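Local structure of probable Zn binding protein (Lactobacillus acidophilus, 3Q69) at residues A[8-13]-A[32-37]; A[14-19]-A[95-100]; A[60-65]-A[78-83]. The protein probably binds mucus through MucBP-type domains, of which this chain is one Muc B2-like example, and may also bind zinc. One frame throughout, in Å; residues are numbered along the deposited sequence.

Contact 1: residues A[8-13]-A[32-37]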
ATOM      1  N   THR A   8       7.882  -8.689  -8.238  1.00 15.55           N
ATOM      2  CA  THR A   8       6.875  -7.702  -7.878  1.00 15.89           C
ATOM      3  C   THR A   8       6.375  -7.772  -6.442  1.00 17.61           C
ATOM      4  O   THR A   8       6.154  -8.835  -5.887  1.00 18.19           O
ATOM      5  CB  THR A   8       5.661  -7.829  -8.799  1.00 16.24           C
ATOM      6  OG1 THR A   8       6.075  -7.659 -10.162  1.00 12.11           O
ATOM      7  CG2 THR A   8       4.613  -6.774  -8.452  1.00 17.38           C
ATOM      8  N   GLN A   9       6.209  -6.602  -5.854  1.00 17.05           N
ATOM      9  CA  GLN A   9       5.700  -6.448  -4.507  1.00 18.83           C
ATOM     10  C   GLN A   9       4.478  -5.554  -4.658  1.00 17.90           C
ATOM     11  O   GLN A   9       4.543  -4.521  -5.308  1.00 17.32           O
ATOM     12  CB  GLN A   9       6.739  -5.759  -3.615  1.00 21.58           C
ATOM     13  CG  GLN A   9       6.208  -5.315  -2.241  1.00 25.62           C
ATOM     14  CD  GLN A   9       5.790  -6.481  -1.347  1.00 29.05           C
ATOM     15  OE1 GLN A   9       6.629  -7.284  -0.900  1.00 30.96           O
ATOM     16  NE2 GLN A   9       4.483  -6.578  -1.084  1.00 30.82           N
ATOM     17  N   VAL A  10       3.360  -5.969  -4.078  1.00 16.20           N
ATOM     18  CA  VAL A  10       2.137  -5.193  -4.134  1.00 16.47           C
ATOM     19  C   VAL A  10       1.758  -4.765  -2.725  1.00 16.85           C
ATOM     20  O   VAL A  10       1.628  -5.606  -1.851  1.00 17.21           O
ATOM     21  CB  VAL A  10       0.976  -6.029  -4.728  1.00 16.98           C
ATOM     22  CG1 VAL A  10      -0.251  -5.160  -4.918  1.00 18.93           C
ATOM     23  CG2 VAL A  10       1.410  -6.665  -6.047  1.00 18.92           C
ATOM     24  N   VAL A  11       1.589  -3.463  -2.511  1.00 15.88           N
ATOM     25  CA  VAL A  11       1.199  -2.953  -1.212  1.00 14.34           C
ATOM     26  C   VAL A  11      -0.181  -2.341  -1.331  1.00 16.21           C
ATOM     27  O   VAL A  11      -0.424  -1.515  -2.198  1.00 15.46           O
ATOM     28  CB  VAL A  11       2.152  -1.875  -0.711  1.00 17.33           C
ATOM     29  CG1 VAL A  11       1.780  -1.512   0.717  1.00 14.99           C
ATOM     30  CG2 VAL A  11       3.596  -2.368  -0.791  1.00 16.04           C
ATOM     31  N   THR A  12      -1.090  -2.731  -0.452  1.00 17.56           N
ATOM     32  CA  THR A  12      -2.423  -2.191  -0.541  1.00 19.00           C
ATOM     33  C   THR A  12      -2.816  -1.420   0.702  1.00 18.30           C
ATOM     34  O   THR A  12      -2.321  -1.662   1.784  1.00 20.57           O
ATOM     35  CB  THR A  12      -3.436  -3.326  -0.776  1.00 20.85           C
ATOM     36  OG1 THR A  12      -3.680  -4.002   0.459  1.00 25.30           O
ATOM     37  CG2 THR A  12      -2.870  -4.334  -1.776  1.00 18.63           C
ATOM     38  N   GLN A  13      -3.730  -0.481   0.519  1.00 17.96           N
ATOM     39  CA  GLN A  13      -4.250   0.333   1.603  1.00 20.79           C
ATOM     40  C   GLN A  13      -5.742   0.047   1.723  1.00 21.05           C
ATOM     41  O   GLN A  13      -6.485   0.224   0.766  1.00 21.18           O
ATOM     42  CB  GLN A  13      -4.037   1.816   1.304  1.00 18.90           C
ATOM     43  CG  GLN A  13      -4.590   2.729   2.384  1.00 22.11           C
ATOM     44  CD  GLN A  13      -4.591   4.177   1.980  1.00 21.24           C
ATOM     45  OE1 GLN A  13      -5.218   4.563   0.993  1.00 20.81           O
ATOM     46  NE2 GLN A  13      -3.892   4.993   2.737  1.00 18.63           N
ATOM     47  N   SER A  32      -4.074   0.045  -4.379  1.00 18.71           N
ATOM     48  CA  SER A  32      -2.852  -0.715  -4.383  1.00 18.77           C
ATOM     49  C   SER A  32      -1.703  -0.015  -5.060  1.00 17.71           C
ATOM     50  O   SER A  32      -1.896   0.834  -5.923  1.00 16.43           O
ATOM     51  CB  SER A  32      -3.122  -2.060  -5.061  1.00 22.42           C
ATOM     52  OG  SER A  32      -1.915  -2.718  -5.374  1.00 31.67           O
ATOM     53  N   LEU A  33      -0.497  -0.385  -4.662  1.00 14.35           N
ATOM     54  CA  LEU A  33       0.709   0.184  -5.246  1.00 14.15           C
ATOM     55  C   LEU A  33       1.551  -1.020  -5.655  1.00 12.94           C
ATOM     56  O   LEU A  33       1.852  -1.907  -4.843  1.00 15.66           O
ATOM     57  CB  LEU A  33       1.444   1.054  -4.219  1.00 13.40           C
ATOM     58  CG  LEU A  33       0.710   2.337  -3.816  1.00 15.40           C
ATOM     59  CD1 LEU A  33       1.486   3.107  -2.790  1.00 16.87           C
ATOM     60  CD2 LEU A  33       0.444   3.155  -5.045  1.00 18.09           C
ATOM     61  N   ILE A  34       1.915  -1.061  -6.928  1.00 13.25           N
ATOM     62  CA  ILE A  34       2.686  -2.174  -7.462  1.00 13.43           C
ATOM     63  C   ILE A  34       4.135  -1.752  -7.731  1.00 13.33           C
ATOM     64  O   ILE A  34       4.401  -0.804  -8.457  1.00 12.15           O
ATOM     65  CB  ILE A  34       2.010  -2.681  -8.741  1.00 13.71           C
ATOM     66  CG1 ILE A  34       0.529  -2.914  -8.426  1.00 13.82           C
ATOM     67  CG2 ILE A  34       2.680  -3.977  -9.243  1.00 12.88           C
ATOM     68  CD1 ILE A  34      -0.347  -3.302  -9.635  1.00 18.32           C
ATOM     69  N   PHE A  35       5.062  -2.483  -7.122  1.00 11.05           N
ATOM     70  CA  PHE A  35       6.493  -2.224  -7.232  1.00 12.13           C
ATOM     71  C   PHE A  35       7.179  -3.389  -7.947  1.00 10.73           C
ATOM     72  O   PHE A  35       7.066  -4.550  -7.529  1.00  8.92           O
ATOM     73  CB  PHE A  35       7.107  -2.103  -5.841  1.00 12.13           C
ATOM     74  CG  PHE A  35       6.537  -1.003  -5.006  1.00 10.96           C
ATOM     75  CD1 PHE A  35       7.258   0.169  -4.791  1.00 12.89           C
ATOM     76  CD2 PHE A  35       5.282  -1.131  -4.429  1.00 10.51           C
ATOM     77  CE1 PHE A  35       6.735   1.212  -3.997  1.00 13.34           C
ATOM     78  CE2 PHE A  35       4.744  -0.109  -3.639  1.00 13.09           C
ATOM     79  CZ  PHE A  35       5.471   1.063  -3.424  1.00 13.16           C
ATOM     80  N   THR A  36       7.902  -3.085  -9.016  1.00  8.20           N
ATOM     81  CA  THR A  36       8.571  -4.131  -9.764  1.00 10.96           C
ATOM     82  C   THR A  36      10.027  -3.793 -10.007  1.00 12.29           C
ATOM     83  O   THR A  36      10.342  -2.764 -10.591  1.00 15.01           O
ATOM     84  CB  THR A  36       7.896  -4.383 -11.142  1.00 12.56           C
ATOM     85  OG1 THR A  36       6.586  -4.916 -10.940  1.00 12.14           O
ATOM     86  CG2 THR A  36       8.699  -5.421 -11.965  1.00 12.13           C
ATOM     87  N   GLN A  37      10.915  -4.660  -9.536  1.00 11.51           N
ATOM     88  CA  GLN A  37      12.346  -4.481  -9.739  1.00 13.81           C
ATOM     89  C   GLN A  37      12.836  -5.438 -10.812  1.00 16.09           C
ATOM     90  O   GLN A  37      12.405  -6.605 -10.868  1.00 14.58           O
ATOM     91  CB  GLN A  37      13.102  -4.747  -8.445  1.00 13.34           C
ATOM     92  CG  GLN A  37      14.594  -4.881  -8.612  1.00 12.77           C
ATOM     93  CD  GLN A  37      15.332  -5.068  -7.297  1.00 14.87           C
ATOM     94  OE1 GLN A  37      14.773  -5.559  -6.321  1.00 16.26           O
ATOM     95  NE2 GLN A  37      16.607  -4.726  -7.286  1.00 14.23           N
TER

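Contact 2: residues A[14-19]-A[95-100]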
ATOM      1  N   THR A  14      -6.165  -0.412   2.895  1.00 21.03           N
ATOM      2  CA  THR A  14      -7.570  -0.720   3.144  1.00 19.77           C
ATOM      3  C   THR A  14      -8.119   0.173   4.242  1.00 19.71           C
ATOM      4  O   THR A  14      -7.691   0.102   5.385  1.00 19.40           O
ATOM      5  CB  THR A  14      -7.765  -2.189   3.562  1.00 19.90           C
ATOM      6  OG1 THR A  14      -7.320  -3.049   2.510  1.00 16.65           O
ATOM      7  CG2 THR A  14      -9.223  -2.468   3.853  1.00 21.35           C
ATOM      8  N   ILE A  15      -9.078   1.011   3.875  1.00 20.87           N
ATOM      9  CA  ILE A  15      -9.715   1.933   4.801  1.00 21.12           C
ATOM     10  C   ILE A  15     -11.142   1.494   5.142  1.00 22.20           C
ATOM     11  O   ILE A  15     -11.988   1.358   4.256  1.00 22.94           O
ATOM     12  CB  ILE A  15      -9.764   3.357   4.208  1.00 20.45           C
ATOM     13  CG1 ILE A  15      -8.360   3.812   3.827  1.00 21.55           C
ATOM     14  CG2 ILE A  15     -10.361   4.327   5.225  1.00 20.40           C
ATOM     15  CD1 ILE A  15      -7.426   3.929   4.990  1.00 20.94           C
ATOM     16  N   HIS A  16     -11.400   1.287   6.431  1.00 22.13           N
ATOM     17  CA  HIS A  16     -12.714   0.863   6.898  1.00 23.07           C
ATOM     18  C   HIS A  16     -13.485   2.078   7.397  1.00 24.27           C
ATOM     19  O   HIS A  16     -12.899   3.020   7.955  1.00 22.33           O
ATOM     20  CB  HIS A  16     -12.576  -0.158   8.031  1.00 20.89           C
ATOM     21  CG  HIS A  16     -11.938  -1.448   7.609  1.00 21.42           C
ATOM     22  ND1 HIS A  16     -12.497  -2.281   6.670  1.00 20.27           N
ATOM     23  CD2 HIS A  16     -10.791  -2.043   8.017  1.00 21.01           C
ATOM     24  CE1 HIS A  16     -11.718  -3.345   6.513  1.00 19.95           C
ATOM     25  NE2 HIS A  16     -10.683  -3.222   7.317  1.00 19.30           N
ATOM     26  N   TYR A  17     -14.799   2.057   7.187  1.00 24.81           N
ATOM     27  CA  TYR A  17     -15.657   3.148   7.620  1.00 25.55           C
ATOM     28  C   TYR A  17     -16.772   2.562   8.477  1.00 26.30           C
ATOM     29  O   TYR A  17     -17.606   1.813   7.991  1.00 26.71           O
ATOM     30  CB  TYR A  17     -16.233   3.874   6.403  1.00 24.45           C
ATOM     31  CG  TYR A  17     -15.169   4.474   5.512  1.00 25.79           C
ATOM     32  CD1 TYR A  17     -14.481   5.614   5.894  1.00 25.35           C
ATOM     33  CD2 TYR A  17     -14.820   3.874   4.303  1.00 27.36           C
ATOM     34  CE1 TYR A  17     -13.471   6.141   5.102  1.00 26.98           C
ATOM     35  CE2 TYR A  17     -13.807   4.396   3.499  1.00 28.25           C
ATOM     36  CZ  TYR A  17     -13.140   5.531   3.911  1.00 27.18           C
ATOM     37  OH  TYR A  17     -12.140   6.071   3.137  1.00 28.56           O
ATOM     38  N   ARG A  18     -16.761   2.896   9.760  1.00 27.48           N
ATOM     39  CA  ARG A  18     -17.757   2.398  10.695  1.00 28.36           C
ATOM     40  C   ARG A  18     -18.280   3.484  11.632  1.00 28.82           C
ATOM     41  O   ARG A  18     -17.677   4.558  11.774  1.00 27.48           O
ATOM     42  CB  ARG A  18     -17.159   1.263  11.524  1.00 28.76           C
ATOM     43  CG  ARG A  18     -16.813   0.032  10.711  1.00 32.84           C
ATOM     44  CD  ARG A  18     -16.402  -1.116  11.606  1.00 37.31           C
ATOM     45  NE  ARG A  18     -16.456  -2.396  10.914  1.00 42.48           N
ATOM     46  CZ  ARG A  18     -16.297  -3.574  11.512  1.00 44.80           C
ATOM     47  NH1 ARG A  18     -16.069  -3.634  12.820  1.00 45.72           N
ATOM     48  NH2 ARG A  18     -16.382  -4.694  10.799  1.00 45.84           N
ATOM     49  N   TYR A  19     -19.417   3.200  12.260  1.00 29.77           N
ATOM     50  CA  TYR A  19     -20.009   4.123  13.223  1.00 30.59           C
ATOM     51  C   TYR A  19     -19.446   3.673  14.566  1.00 31.01           C
ATOM     52  O   TYR A  19     -18.891   2.578  14.665  1.00 29.97           O
ATOM     53  CB  TYR A  19     -21.531   3.988  13.226  1.00 31.95           C
ATOM     54  CG  TYR A  19     -22.207   4.563  11.999  1.00 31.71           C
ATOM     55  CD1 TYR A  19     -22.372   5.948  11.844  1.00 32.50           C
ATOM     56  CD2 TYR A  19     -22.682   3.731  10.989  1.00 32.43           C
ATOM     57  CE1 TYR A  19     -22.993   6.476  10.715  1.00 34.24           C
ATOM     58  CE2 TYR A  19     -23.306   4.255   9.853  1.00 33.98           C
ATOM     59  CZ  TYR A  19     -23.458   5.618   9.722  1.00 32.65           C
ATOM     60  OH  TYR A  19     -24.072   6.137   8.600  1.00 35.80           O
ATOM     61  N   ASN A  95       1.362  -3.656   3.843  1.00 20.62           N
ATOM     62  CA  ASN A  95      -0.003  -3.205   3.661  1.00 20.30           C
ATOM     63  C   ASN A  95      -0.493  -2.302   4.797  1.00 19.93           C
ATOM     64  O   ASN A  95      -0.159  -2.504   5.947  1.00 19.66           O
ATOM     65  CB  ASN A  95      -0.916  -4.417   3.496  1.00 21.49           C
ATOM     66  CG  ASN A  95      -0.416  -5.376   2.433  1.00 22.06           C
ATOM     67  OD1 ASN A  95       0.091  -4.957   1.397  1.00 20.27           O
ATOM     68  ND2 ASN A  95      -0.575  -6.674   2.677  1.00 23.17           N
ATOM     69  N   ARG A  96      -1.285  -1.299   4.453  1.00 20.94           N
ATOM     70  CA  ARG A  96      -1.821  -0.371   5.434  1.00 22.04           C
ATOM     71  C   ARG A  96      -3.298  -0.698   5.610  1.00 23.89           C
ATOM     72  O   ARG A  96      -3.969  -1.166   4.670  1.00 19.73           O
ATOM     73  CB  ARG A  96      -1.716   1.082   4.951  1.00 24.00           C
ATOM     74  CG  ARG A  96      -0.585   1.387   3.955  1.00 26.95           C
ATOM     75  CD  ARG A  96       0.770   1.054   4.506  1.00 27.83           C
ATOM     76  NE  ARG A  96       1.622   2.223   4.645  1.00 27.21           N
ATOM     77  CZ  ARG A  96       2.946   2.154   4.757  1.00 27.26           C
ATOM     78  NH1 ARG A  96       3.549   0.972   4.733  1.00 29.18           N
ATOM     79  NH2 ARG A  96       3.670   3.258   4.914  1.00 27.24           N
ATOM     80  N   GLU A  97      -3.799  -0.434   6.811  1.00 23.91           N
ATOM     81  CA  GLU A  97      -5.191  -0.682   7.128  1.00 25.26           C
ATOM     82  C   GLU A  97      -5.614   0.109   8.354  1.00 24.25           C
ATOM     83  O   GLU A  97      -4.967   0.056   9.393  1.00 24.51           O
ATOM     84  CB  GLU A  97      -5.432  -2.187   7.363  1.00 25.88           C
ATOM     85  CG  GLU A  97      -6.820  -2.520   7.941  1.00 30.87           C
ATOM     86  CD  GLU A  97      -7.149  -4.011   7.927  1.00 33.57           C
ATOM     87  OE1 GLU A  97      -6.241  -4.839   8.159  1.00 34.20           O
ATOM     88  OE2 GLU A  97      -8.328  -4.357   7.704  1.00 34.16           O
ATOM     89  N   GLU A  98      -6.683   0.879   8.222  1.00 22.91           N
ATOM     90  CA  GLU A  98      -7.190   1.609   9.366  1.00 22.59           C
ATOM     91  C   GLU A  98      -8.694   1.823   9.271  1.00 22.27           C
ATOM     92  O   GLU A  98      -9.327   1.574   8.236  1.00 19.99           O
ATOM     93  CB  GLU A  98      -6.442   2.944   9.553  1.00 25.66           C
ATOM     94  CG  GLU A  98      -6.329   3.887   8.342  1.00 26.22           C
ATOM     95  CD  GLU A  98      -5.580   5.180   8.690  1.00 29.95           C
ATOM     96  OE1 GLU A  98      -6.058   5.969   9.551  1.00 28.91           O
ATOM     97  OE2 GLU A  98      -4.501   5.411   8.104  1.00 27.29           O
ATOM     98  N   THR A  99      -9.279   2.265  10.370  1.00 21.40           N
ATOM     99  CA  THR A  99     -10.700   2.501  10.393  1.00 21.28           C
ATOM    100  C   THR A  99     -10.988   3.943  10.758  1.00 21.86           C
ATOM    101  O   THR A  99     -10.346   4.517  11.632  1.00 22.64           O
ATOM    102  CB  THR A  99     -11.374   1.580  11.421  1.00 21.95           C
ATOM    103  OG1 THR A  99     -11.018   0.214  11.152  1.00 23.02           O
ATOM    104  CG2 THR A  99     -12.884   1.733  11.368  1.00 20.71           C
ATOM    105  N   VAL A 100     -11.965   4.516  10.070  1.00 20.53           N
ATOM    106  CA  VAL A 100     -12.407   5.867  10.326  1.00 21.08           C
ATOM    107  C   VAL A 100     -13.721   5.695  11.078  1.00 22.61           C
ATOM    108  O   VAL A 100     -14.607   4.977  10.612  1.00 23.51           O
ATOM    109  CB  VAL A 100     -12.642   6.625   9.006  1.00 21.83           C
ATOM    110  CG1 VAL A 100     -13.078   8.071   9.294  1.00 23.81           C
ATOM    111  CG2 VAL A 100     -11.349   6.621   8.179  1.00 22.19           C
TER
HETATM  112  O   HOH W   1      -4.757  -3.314   2.710  1.00 25.54           O

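Contact 3: residues A[60-65]-A[78-83]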
ATOM      1  N   PHE A  60       0.203   6.611  -1.567  1.00 19.73           N
ATOM      2  CA  PHE A  60      -1.218   6.320  -1.493  1.00 19.52           C
ATOM      3  C   PHE A  60      -1.758   7.742  -1.306  1.00 20.72           C
ATOM      4  O   PHE A  60      -1.616   8.313  -0.222  1.00 21.50           O
ATOM      5  CB  PHE A  60      -1.528   5.525  -0.232  1.00 15.58           C
ATOM      6  CG  PHE A  60      -1.243   4.051  -0.338  1.00 13.69           C
ATOM      7  CD1 PHE A  60      -1.897   3.254  -1.282  1.00 12.25           C
ATOM      8  CD2 PHE A  60      -0.408   3.436   0.593  1.00 13.96           C
ATOM      9  CE1 PHE A  60      -1.721   1.852  -1.289  1.00  8.70           C
ATOM     10  CE2 PHE A  60      -0.229   2.053   0.596  1.00 11.44           C
ATOM     11  CZ  PHE A  60      -0.895   1.259  -0.349  1.00 13.82           C
ATOM     12  N   GLU A  61      -2.340   8.328  -2.348  1.00 19.81           N
ATOM     13  CA  GLU A  61      -2.853   9.700  -2.257  1.00 20.95           C
ATOM     14  C   GLU A  61      -3.834   9.951  -1.107  1.00 20.47           C
ATOM     15  O   GLU A  61      -4.464   9.021  -0.587  1.00 18.73           O
ATOM     16  CB  GLU A  61      -3.531  10.096  -3.575  1.00 24.16           C
ATOM     17  CG  GLU A  61      -2.653   9.910  -4.825  1.00 26.50           C
ATOM     18  CD  GLU A  61      -1.370  10.734  -4.772  1.00 30.01           C
ATOM     19  OE1 GLU A  61      -1.450  11.955  -4.492  1.00 30.33           O
ATOM     20  OE2 GLU A  61      -0.285  10.157  -5.014  1.00 34.41           O
ATOM     21  N   ALA A  62      -3.965  11.225  -0.738  1.00 19.37           N
ATOM     22  CA  ALA A  62      -4.873  11.632   0.327  1.00 19.87           C
ATOM     23  C   ALA A  62      -6.266  11.131  -0.035  1.00 19.88           C
ATOM     24  O   ALA A  62      -6.689  11.241  -1.182  1.00 17.94           O
ATOM     25  CB  ALA A  62      -4.874  13.143   0.468  1.00 19.39           C
ATOM     26  N   LEU A  63      -6.970  10.581   0.949  1.00 19.84           N
ATOM     27  CA  LEU A  63      -8.299  10.027   0.735  1.00 20.20           C
ATOM     28  C   LEU A  63      -9.311  10.700   1.659  1.00 21.14           C
ATOM     29  O   LEU A  63      -9.439  10.338   2.834  1.00 20.07           O
ATOM     30  CB  LEU A  63      -8.278   8.520   1.011  1.00 21.05           C
ATOM     31  CG  LEU A  63      -9.553   7.750   0.669  1.00 23.46           C
ATOM     32  CD1 LEU A  63      -9.701   7.692  -0.850  1.00 23.29           C
ATOM     33  CD2 LEU A  63      -9.481   6.349   1.261  1.00 23.81           C
ATOM     34  N   PRO A  64     -10.027  11.712   1.153  1.00 22.49           N
ATOM     35  CA  PRO A  64     -11.020  12.408   1.975  1.00 23.48           C
ATOM     36  C   PRO A  64     -12.094  11.419   2.437  1.00 23.97           C
ATOM     37  O   PRO A  64     -12.610  10.633   1.649  1.00 24.26           O
ATOM     38  CB  PRO A  64     -11.580  13.460   1.021  1.00 24.25           C
ATOM     39  CG  PRO A  64     -10.459  13.726   0.093  1.00 25.31           C
ATOM     40  CD  PRO A  64      -9.933  12.329  -0.178  1.00 24.75           C
ATOM     41  N   SER A  65     -12.433  11.461   3.717  1.00 26.21           N
ATOM     42  CA  SER A  65     -13.448  10.553   4.249  1.00 27.49           C
ATOM     43  C   SER A  65     -14.854  10.943   3.784  1.00 29.17           C
ATOM     44  O   SER A  65     -15.180  12.134   3.675  1.00 28.20           O
ATOM     45  CB  SER A  65     -13.399  10.566   5.773  1.00 26.21           C
ATOM     46  OG  SER A  65     -12.223   9.952   6.253  1.00 24.61           O
ATOM     47  N   VAL A  78      -7.609  10.698   5.153  1.00 27.04           N
ATOM     48  CA  VAL A  78      -6.519   9.767   5.383  1.00 25.69           C
ATOM     49  C   VAL A  78      -5.382   9.982   4.395  1.00 25.20           C
ATOM     50  O   VAL A  78      -5.610  10.396   3.265  1.00 25.47           O
ATOM     51  CB  VAL A  78      -7.026   8.313   5.273  1.00 25.11           C
ATOM     52  CG1 VAL A  78      -5.852   7.339   5.281  1.00 24.15           C
ATOM     53  CG2 VAL A  78      -7.982   8.031   6.430  1.00 22.08           C
ATOM     54  N   GLY A  79      -4.158   9.690   4.826  1.00 24.62           N
ATOM     55  CA  GLY A  79      -3.004   9.862   3.958  1.00 22.29           C
ATOM     56  C   GLY A  79      -2.696  11.328   3.776  1.00 22.16           C
ATOM     57  O   GLY A  79      -3.257  12.144   4.501  1.00 23.87           O
ATOM     58  N   PRO A  80      -1.806  11.704   2.843  1.00 20.35           N
ATOM     59  CA  PRO A  80      -1.066  10.817   1.935  1.00 19.87           C
ATOM     60  C   PRO A  80      -0.113   9.897   2.711  1.00 20.64           C
ATOM     61  O   PRO A  80       0.298  10.207   3.845  1.00 19.15           O
ATOM     62  CB  PRO A  80      -0.309  11.793   1.034  1.00 18.33           C
ATOM     63  CG  PRO A  80      -0.083  12.967   1.923  1.00 19.96           C
ATOM     64  CD  PRO A  80      -1.420  13.110   2.627  1.00 17.54           C
ATOM     65  N   ASP A  81       0.263   8.782   2.093  1.00 19.04           N
ATOM     66  CA  ASP A  81       1.149   7.829   2.750  1.00 19.72           C
ATOM     67  C   ASP A  81       2.191   7.309   1.770  1.00 20.23           C
ATOM     68  O   ASP A  81       1.854   6.601   0.805  1.00 19.54           O
ATOM     69  CB  ASP A  81       0.307   6.680   3.313  1.00 22.52           C
ATOM     70  CG  ASP A  81       1.099   5.741   4.208  1.00 22.26           C
ATOM     71  OD1 ASP A  81       2.338   5.876   4.293  1.00 25.33           O
ATOM     72  OD2 ASP A  81       0.482   4.857   4.832  1.00 24.73           O
ATOM     73  N   GLU A  82       3.449   7.678   1.998  1.00 19.93           N
ATOM     74  CA  GLU A  82       4.529   7.237   1.125  1.00 18.04           C
ATOM     75  C   GLU A  82       5.036   5.860   1.522  1.00 17.95           C
ATOM     76  O   GLU A  82       5.399   5.615   2.695  1.00 17.71           O
ATOM     77  CB  GLU A  82       5.707   8.209   1.153  1.00 22.02           C
ATOM     78  CG  GLU A  82       5.452   9.549   0.489  1.00 26.76           C
ATOM     79  CD  GLU A  82       6.740  10.295   0.205  1.00 31.19           C
ATOM     80  OE1 GLU A  82       7.722  10.056   0.946  1.00 32.10           O
ATOM     81  OE2 GLU A  82       6.771  11.123  -0.745  1.00 34.19           O
ATOM     82  N   VAL A  83       5.078   4.968   0.532  1.00 14.35           N
ATOM     83  CA  VAL A  83       5.537   3.603   0.745  1.00 12.62           C
ATOM     84  C   VAL A  83       6.777   3.354  -0.095  1.00 12.92           C
ATOM     85  O   VAL A  83       6.798   3.671  -1.270  1.00 10.21           O
ATOM     86  CB  VAL A  83       4.447   2.572   0.361  1.00 12.95           C
ATOM     87  CG1 VAL A  83       4.997   1.173   0.394  1.00 15.34           C
ATOM     88  CG2 VAL A  83       3.292   2.698   1.294  1.00 13.49           C
TER

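Contact 1: residues A[8-13]-A[32-37]
Thr8 and Thr36 share one first torsion (chi1 -58° and -66°), which sets each OG1 anti to its carbonyl carbon and brings the two hydroxyls together across the strands. Thr8 OG1 and Thr36 OG1 lie 2.9 Å apart in a hydrogen bond that either could donate. The other branch of the same threonine, Thr8 CG2, stands anti to its backbone N and meets the diagonal neighbour, 3.5 Å from Ile34 CG2. Along this face follow Val10, whose CG1 comes 4.2 Å from Ile34 CG1, and then Thr12, whose methyl CG2 rests 4.0 Å from Ser32 CB. The opposite face is carried by Phe35. Val11 CG2 approaches its ring obliquely, 3.8 Å from Phe35 CE2, while Gln9 O lies at the ring edge, in plane. Gln9 bends at chi2, and its NE2 reaches forward to Val10 O from above that carbonyl plane, a bond of 3.1 Å that holds the amide beside its own strand. Leu56 and Gln58 of strand 55-64 and Val83 and Val85 of strand 77-86 pack on Phe35. In the backbone, Gln9 and Phe35 exchange two hydrogen bonds, as do Val11 and Leu33, the shortest being Leu33 N to Val11 O at 2.7 Å. Non-hydrogen-bonded pairs alternate with these, and the segments' N-to-C directions are 165° apart. This is regular antiparallel pairing of the first two long strands of the domain, consistent with the N-terminal hairpin of a beta-grasp fold, as in ubiquitin relatives.

Contact 2: residues A[14-19]-A[95-100]
Thr14 to Arg18 run parallel to Arg96 to Val100, 20° between the strand directions, with Thr14, His16 and Arg18 supplying all the backbone hydrogen-bonding groups on their side: five bonds in all, as short as 2.8 Å for His16 N to Glu98 O. On the face of Thr14, His16, Glu97 and Thr99, imidazole and carboxylate meet diagonally. Glu97 has CG anti to its backbone N (chi1 170°) and an extended chain beyond, and His16 NE2 donates to Glu97 OE2 over 2.6 Å. The acceptor lies in the ring plane and uses its anti lone pair, although ring and carboxylate planes are turned 38° apart. At the ring's other nitrogen, ND1 is hydrogen-bonded to Asp28 OD1, so both ring nitrogens are engaged, which fixes the rotation of the imidazole, and two carboxylates this close would probably favour its protonated form. Thr99 OG1 comes to the edge of the same ring and lies 3.5 Å from His16 CB. Near the start of both segments, a water lies 2.6 Å from Thr14 OG1 and donates to Arg96 O at 3.0 Å. The reverse face is mostly apolar. Glu98 CG, held between its backbone N and carbonyl carbon, packs 3.5 Å from Ile15 CD1, the two chains side by side. Val100 CG2 touches both Tyr17 CE1, at 3.8 Å, and Ile15 CG2. That face looks toward the two-stranded sheet, where Leu63 and Val78 cover Ile15 and where Leu63 also meets Tyr17. Strand 27-42 continues the sheet beyond 2-19, and the short strand 71-73 does so beyond 96-104.

Contact 3: residues A[60-65]-A[78-83]
Phe60 and Asp81 exchange two backbone hydrogen bonds, with Phe60 N 2.9 Å from Asp81 O, and Leu63 and Val78 exchange two more, with Leu63 N 2.7 Å from Val78 O. Between these hydrogen-bonded pairs the regular pairing lapses: Gly79 has a positive phi (72°), which favours glycine, and Pro80 follows a cis peptide. A weaker link spans the gap, Ala62 CA giving a CA-H...O contact to Val78 O at 3.3 Å. The two strands, 55-64 and 77-86, make a two-stranded antiparallel sheet that packs over the larger mixed sheet of the domain. Apolar contacts lie on both sides of it. Phe60 has CG anti to its carbonyl carbon (chi1 -81°), and its ring crosses Val83, CE2 lying 3.6 Å from Val83 CG2. The same ring touches Gln13, Val31 and Leu33 in the larger sheet; an alanine here would probably leave a gap between the sheets and take the ring contact away from Val83 CG2. On the other side, Ala62 CB sits 4.1 Å from Pro80 CD. The charged interaction runs to the larger sheet, where the Asp81 carboxylate forms a salt bridge with Arg96 of strand 96-104.

How the contacts relate
Contacts 1 and 2 occupy successive parts of strand 2-19, their centres about 19 Å apart: 27-42 pairs antiparallel with it in contact 1 and 96-104 pairs parallel with it in contact 2, on the other edge, and the two join where Thr12 O meets Arg96 N. Contact 3 belongs to the separate two-stranded sheet, about 15 Å from contact 1 and about 12 Å from contact 2 between centres. Along the chain, the segments of contacts 1 and 2 alternate, and contact 3 opens after contact 1 closes, nested in the loop closed by contact 2. Phe60 packs against both other contacts and Arg96 ties contact 2 to contact 3, uniting two sheets in one elongated, helix-free domain.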